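Local coordinates for adherence and virulence protein A (Streptococcus pneumoniae, PDB 6PON), which probably binds host fibronectin and so contributes to adherence and virulence of the pneumococcus, at residues Q29-S41 with S45-G57. Sequence-based numbering, arbitrary orientation.
Sequences QPFEQELVLQIRS and SHRLLLSAHPVFG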
loop_
_atom_site.group_PDB
_atom_site.type_symbol
_atom_site.label_atom_id
_atom_site.label_comp_id
_atom_site.label_asym_id
_atom_site.label_seq_id
_atom_site.Cartn_x
_atom_site.Cartn_y
_atom_site.Cartn_z
ATOM N N GLN B 29 -46.027 -2.593 15.817
ATOM C CA GLN B 29 -45.246 -1.443 16.267
ATOM C C GLN B 29 -45.035 -1.576 17.778
ATOM O O GLN B 29 -45.736 -0.926 18.569
ATOM C CB GLN B 29 -45.976 -0.146 15.919
ATOM C CG GLN B 29 -45.314 1.162 16.310
ATOM C CD GLN B 29 -46.122 2.377 15.848
ATOM O OE1 GLN B 29 -47.249 2.230 15.361
ATOM N NE2 GLN B 29 -45.547 3.578 15.992
ATOM N N PRO B 30 -44.089 -2.419 18.219
ATOM C CA PRO B 30 -43.909 -2.599 19.676
ATOM C C PRO B 30 -43.501 -1.327 20.398
ATOM O O PRO B 30 -44.006 -1.060 21.494
ATOM C CB PRO B 30 -42.833 -3.695 19.784
ATOM C CG PRO B 30 -42.265 -3.856 18.435
ATOM C CD PRO B 30 -43.244 -3.330 17.424
ATOM N N PHE B 31 -42.622 -0.522 19.817
ATOM C CA PHE B 31 -42.312 0.791 20.364
ATOM C C PHE B 31 -42.671 1.853 19.336
ATOM O O PHE B 31 -42.931 1.546 18.169
ATOM C CB PHE B 31 -40.840 0.879 20.770
ATOM C CG PHE B 31 -40.452 -0.155 21.776
ATOM C CD1 PHE B 31 -40.779 0.011 23.114
ATOM C CD2 PHE B 31 -39.801 -1.317 21.382
ATOM C CE1 PHE B 31 -40.433 -0.955 24.053
ATOM C CE2 PHE B 31 -39.452 -2.284 22.305
ATOM C CZ PHE B 31 -39.772 -2.106 23.646
ATOM N N GLU B 32 -42.682 3.114 19.782
ATOM C CA GLU B 32 -43.210 4.187 18.945
ATOM C C GLU B 32 -42.499 4.253 17.600
ATOM O O GLU B 32 -43.143 4.379 16.548
ATOM C CB GLU B 32 -43.111 5.527 19.676
ATOM C CG GLU B 32 -44.084 6.571 19.154
ATOM C CD GLU B 32 -45.511 6.338 19.646
ATOM O OE1 GLU B 32 -45.997 7.133 20.481
ATOM O OE2 GLU B 32 -46.158 5.357 19.213
ATOM N N GLN B 33 -41.173 4.154 17.601
ATOM C CA GLN B 33 -40.412 4.317 16.372
ATOM C C GLN B 33 -39.816 3.002 15.895
ATOM O O GLN B 33 -38.771 2.987 15.240
ATOM C CB GLN B 33 -39.312 5.353 16.550
ATOM C CG GLN B 33 -39.694 6.527 17.437
ATOM C CD GLN B 33 -38.460 7.274 17.897
ATOM O OE1 GLN B 33 -37.895 8.076 17.139
ATOM N NE2 GLN B 33 -38.005 6.989 19.128
ATOM N N GLU B 34 -40.456 1.890 16.221
ATOM C CA GLU B 34 -39.945 0.598 15.808
ATOM C C GLU B 34 -41.042 -0.206 15.135
ATOM O O GLU B 34 -42.192 -0.206 15.576
ATOM C CB GLU B 34 -39.362 -0.160 17.005
ATOM C CG GLU B 34 -38.355 0.660 17.781
ATOM C CD GLU B 34 -37.311 -0.185 18.467
ATOM O OE1 GLU B 34 -36.225 0.361 18.755
ATOM O OE2 GLU B 34 -37.555 -1.387 18.711
ATOM N N LEU B 35 -40.676 -0.890 14.061
ATOM C CA LEU B 35 -41.591 -1.704 13.276
ATOM C C LEU B 35 -41.020 -3.111 13.188
ATOM O O LEU B 35 -39.840 -3.276 12.863
ATOM C CB LEU B 35 -41.782 -1.101 11.870
ATOM C CG LEU B 35 -42.567 -1.916 10.845
ATOM C CD1 LEU B 35 -44.054 -1.961 11.231
ATOM C CD2 LEU B 35 -42.358 -1.394 9.420
ATOM N N VAL B 36 -41.851 -4.116 13.460
ATOM C CA VAL B 36 -41.462 -5.520 13.400
ATOM C C VAL B 36 -42.384 -6.261 12.439
ATOM O O VAL B 36 -43.609 -6.197 12.571
ATOM C CB VAL B 36 -41.488 -6.175 14.791
ATOM C CG1 VAL B 36 -41.150 -7.659 14.691
ATOM C CG2 VAL B 36 -40.504 -5.484 15.701
ATOM N N LEU B 37 -41.793 -6.973 11.486
ATOM C CA LEU B 37 -42.519 -7.780 10.517
ATOM C C LEU B 37 -42.215 -9.254 10.756
ATOM O O LEU B 37 -41.044 -9.644 10.812
ATOM C CB LEU B 37 -42.119 -7.418 9.078
ATOM C CG LEU B 37 -42.061 -5.960 8.644
ATOM C CD1 LEU B 37 -41.771 -5.866 7.160
ATOM C CD2 LEU B 37 -43.379 -5.262 8.960
ATOM N N GLN B 38 -43.255 -10.075 10.879
ATOM C CA GLN B 38 -43.084 -11.518 10.784
ATOM C C GLN B 38 -43.157 -11.899 9.312
ATOM O O GLN B 38 -44.142 -11.579 8.632
ATOM C CB GLN B 38 -44.140 -12.266 11.597
ATOM C CG GLN B 38 -43.733 -13.686 11.971
ATOM C CD GLN B 38 -44.935 -14.612 12.106
ATOM O OE1 GLN B 38 -45.133 -15.513 11.280
ATOM N NE2 GLN B 38 -45.747 -14.393 13.148
ATOM N N ILE B 39 -42.111 -12.553 8.812
ATOM C CA ILE B 39 -41.997 -12.880 7.396
ATOM C C ILE B 39 -41.743 -14.368 7.265
ATOM O O ILE B 39 -40.813 -14.895 7.881
ATOM C CB ILE B 39 -40.869 -12.084 6.712
ATOM C CG1 ILE B 39 -41.193 -10.593 6.665
ATOM C CG2 ILE B 39 -40.597 -12.610 5.311
ATOM C CD1 ILE B 39 -39.947 -9.726 6.483
ATOM N N ARG B 40 -42.558 -15.041 6.461
ATOM C CA ARG B 40 -42.345 -16.444 6.140
ATOM C C ARG B 40 -41.572 -16.536 4.836
ATOM O O ARG B 40 -41.929 -15.880 3.850
ATOM C CB ARG B 40 -43.674 -17.192 6.015
ATOM C CG ARG B 40 -43.523 -18.632 5.544
ATOM C CD ARG B 40 -44.768 -19.443 5.849
ATOM N NE ARG B 40 -44.569 -20.866 5.594
ATOM C CZ ARG B 40 -43.968 -21.709 6.435
ATOM N NH1 ARG B 40 -43.478 -21.279 7.599
ATOM N NH2 ARG B 40 -43.848 -22.990 6.103
ATOM N N SER B 41 -40.531 -17.366 4.829
ATOM C CA SER B 41 -39.622 -17.462 3.699
ATOM C C SER B 41 -38.822 -18.750 3.812
ATOM O O SER B 41 -38.342 -19.084 4.897
ATOM C CB SER B 41 -38.686 -16.263 3.667
ATOM O OG SER B 41 -38.277 -16.022 2.342
ATOM N N SER B 45 -40.004 -19.164 9.450
ATOM C CA SER B 45 -40.504 -17.862 9.853
ATOM C C SER B 45 -39.331 -17.005 10.313
ATOM O O SER B 45 -38.321 -17.518 10.808
ATOM C CB SER B 45 -41.561 -17.990 10.954
ATOM O OG SER B 45 -42.264 -16.768 11.150
ATOM N N HIS B 46 -39.463 -15.692 10.099
ATOM C CA HIS B 46 -38.423 -14.715 10.400
ATOM C C HIS B 46 -39.048 -13.463 11.000
ATOM O O HIS B 46 -40.207 -13.126 10.732
ATOM C CB HIS B 46 -37.616 -14.313 9.155
ATOM C CG HIS B 46 -36.954 -15.458 8.455
ATOM N ND1 HIS B 46 -35.773 -16.018 8.894
ATOM C CD2 HIS B 46 -37.292 -16.126 7.326
ATOM C CE1 HIS B 46 -35.423 -16.994 8.075
ATOM N NE2 HIS B 46 -36.329 -17.083 7.117
ATOM N N ARG B 47 -38.247 -12.751 11.788
ATOM C CA ARG B 47 -38.693 -11.557 12.492
ATOM C C ARG B 47 -37.768 -10.395 12.126
ATOM O O ARG B 47 -36.604 -10.366 12.547
ATOM C CB ARG B 47 -38.720 -11.820 13.998
ATOM C CG ARG B 47 -39.541 -10.845 14.802
ATOM C CD ARG B 47 -39.831 -11.376 16.210
ATOM N NE ARG B 47 -40.754 -12.508 16.196
ATOM C CZ ARG B 47 -41.355 -13.003 17.275
ATOM N NH1 ARG B 47 -41.132 -12.469 18.469
ATOM N NH2 ARG B 47 -42.185 -14.034 17.159
ATOM N N LEU B 48 -38.294 -9.438 11.344
ATOM C CA LEU B 48 -37.538 -8.292 10.838
ATOM C C LEU B 48 -37.815 -7.064 11.693
ATOM O O LEU B 48 -38.971 -6.640 11.815
ATOM C CB LEU B 48 -37.909 -7.978 9.388
ATOM C CG LEU B 48 -37.107 -6.847 8.714
ATOM C CD1 LEU B 48 -35.602 -7.165 8.749
ATOM C CD2 LEU B 48 -37.560 -6.535 7.260
ATOM N N LEU B 49 -36.764 -6.472 12.250
ATOM C CA LEU B 49 -36.897 -5.259 13.041
ATOM C C LEU B 49 -36.393 -4.069 12.235
ATOM O O LEU B 49 -35.287 -4.102 11.686
ATOM C CB LEU B 49 -36.131 -5.369 14.363
ATOM C CG LEU B 49 -35.877 -4.066 15.146
ATOM C CD1 LEU B 49 -37.185 -3.414 15.564
ATOM C CD2 LEU B 49 -34.968 -4.290 16.379
ATOM N N LEU B 50 -37.202 -3.022 12.170
ATOM C CA LEU B 50 -36.765 -1.727 11.674
ATOM C C LEU B 50 -36.971 -0.705 12.778
ATOM O O LEU B 50 -38.061 -0.600 13.348
ATOM C CB LEU B 50 -37.535 -1.313 10.422
ATOM C CG LEU B 50 -37.527 -2.239 9.213
ATOM C CD1 LEU B 50 -38.520 -3.381 9.400
ATOM C CD2 LEU B 50 -37.860 -1.415 7.978
ATOM N N SER B 51 -35.931 0.041 13.092
ATOM C CA SER B 51 -35.992 0.941 14.224
ATOM C C SER B 51 -35.604 2.334 13.763
ATOM O O SER B 51 -34.532 2.526 13.178
ATOM C CB SER B 51 -35.085 0.446 15.359
ATOM O OG SER B 51 -35.022 1.398 16.392
ATOM N N ALA B 52 -36.487 3.297 14.008
ATOM C CA ALA B 52 -36.206 4.700 13.769
ATOM C C ALA B 52 -35.764 5.406 15.041
ATOM O O ALA B 52 -35.716 6.639 15.076
ATOM C CB ALA B 52 -37.436 5.382 13.166
ATOM N N HIS B 53 -35.442 4.648 16.081
ATOM C CA HIS B 53 -34.962 5.226 17.324
ATOM C C HIS B 53 -33.757 6.133 17.063
ATOM O O HIS B 53 -32.818 5.723 16.360
ATOM C CB HIS B 53 -34.583 4.116 18.303
ATOM C CG HIS B 53 -34.221 4.611 19.670
ATOM N ND1 HIS B 53 -32.947 5.035 20.001
ATOM C CD2 HIS B 53 -34.963 4.743 20.793
ATOM C CE1 HIS B 53 -32.921 5.397 21.270
ATOM N NE2 HIS B 53 -34.130 5.226 21.774
ATOM N N PRO B 54 -33.729 7.343 17.638
ATOM C CA PRO B 54 -32.659 8.304 17.319
ATOM C C PRO B 54 -31.245 7.814 17.611
ATOM O O PRO B 54 -30.301 8.347 17.023
ATOM C CB PRO B 54 -33.015 9.519 18.191
ATOM C CG PRO B 54 -33.861 8.963 19.303
ATOM C CD PRO B 54 -34.658 7.866 18.655
ATOM N N VAL B 55 -31.065 6.822 18.479
ATOM C CA VAL B 55 -29.753 6.268 18.800
ATOM C C VAL B 55 -29.588 4.857 18.249
ATOM O O VAL B 55 -28.548 4.516 17.678
ATOM C CB VAL B 55 -29.511 6.281 20.324
ATOM C CG1 VAL B 55 -28.107 5.797 20.645
ATOM C CG2 VAL B 55 -29.749 7.654 20.868
ATOM N N PHE B 56 -30.596 4.009 18.449
ATOM C CA PHE B 56 -30.501 2.579 18.184
ATOM C C PHE B 56 -31.010 2.192 16.805
ATOM O O PHE B 56 -31.066 0.997 16.498
ATOM C CB PHE B 56 -31.280 1.804 19.250
ATOM C CG PHE B 56 -30.941 2.212 20.640
ATOM C CD1 PHE B 56 -29.625 2.493 20.992
ATOM C CD2 PHE B 56 -31.935 2.334 21.599
ATOM C CE1 PHE B 56 -29.296 2.887 22.281
ATOM C CE2 PHE B 56 -31.621 2.722 22.889
ATOM C CZ PHE B 56 -30.294 2.998 23.228
ATOM N N GLY B 57 -31.392 3.165 15.986
ATOM C CA GLY B 57 -31.969 2.902 14.687
ATOM C C GLY B 57 -31.147 1.910 13.910
ATOM O O GLY B 57 -29.922 2.031 13.847
HETATM O O HOH W 1 -34.954 -18.583 5.109
#
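Leu35, Leu37 and Ile39 of strand 34-41 pair with Leu50, Leu48 and His46 of strand 44-51 as antiparallel hydrogen-bonded pairs, the axes of the two strand segments running at 148° to each other. Each pair exchanges two backbone hydrogen bonds. One more, from Ala52 N to Gln33 O (2.6 Å), extends the ladder past the end of the strands.

The side chains of these three pairs share one face of the sheet. There the side chains of Ile39 and Leu48 cross at an oblique angle, and Ile39 CD1 lies 4.0 Å from Leu48 CB. Leu35 CD2 meets Leu50 CD1 at 4.3 Å. Leu15 and Leu19 of helix 5-19 and Ile76 and Leu79 of helix 74-83 cover parts of this face. Toward the turn, His46 has CG anti to its carbonyl carbon (chi1 -58°), which turns an edge of the ring toward Ser41. Its CD2 is 3.9 Å from Ser41 CB, and its NE2 bonds to a water at 2.9 Å that also reaches Ser41 O weakly.

The other face carries, among others, Glu34, Val36, Arg47, Leu49 and Ser51. Val36 spreads its two methyls: CG1 touches Arg47 CG at 3.6 Å, and CG2 touches Leu49 CD1. The guanidinium of Arg47 goes on to Thr64 O. Ser51 OG donates to Glu34 OE1 (2.8 Å) from above the carboxylate plane. The same hydroxyl oxygen accepts from His53 N in an ST turn, so it joins the carboxylate to the backbone where the strand ends.

The arrangement is a beta hairpin, forming the two central strands of a four-stranded antiparallel sheet within the part of the chain that matches the NFACT N-terminal and middle domains.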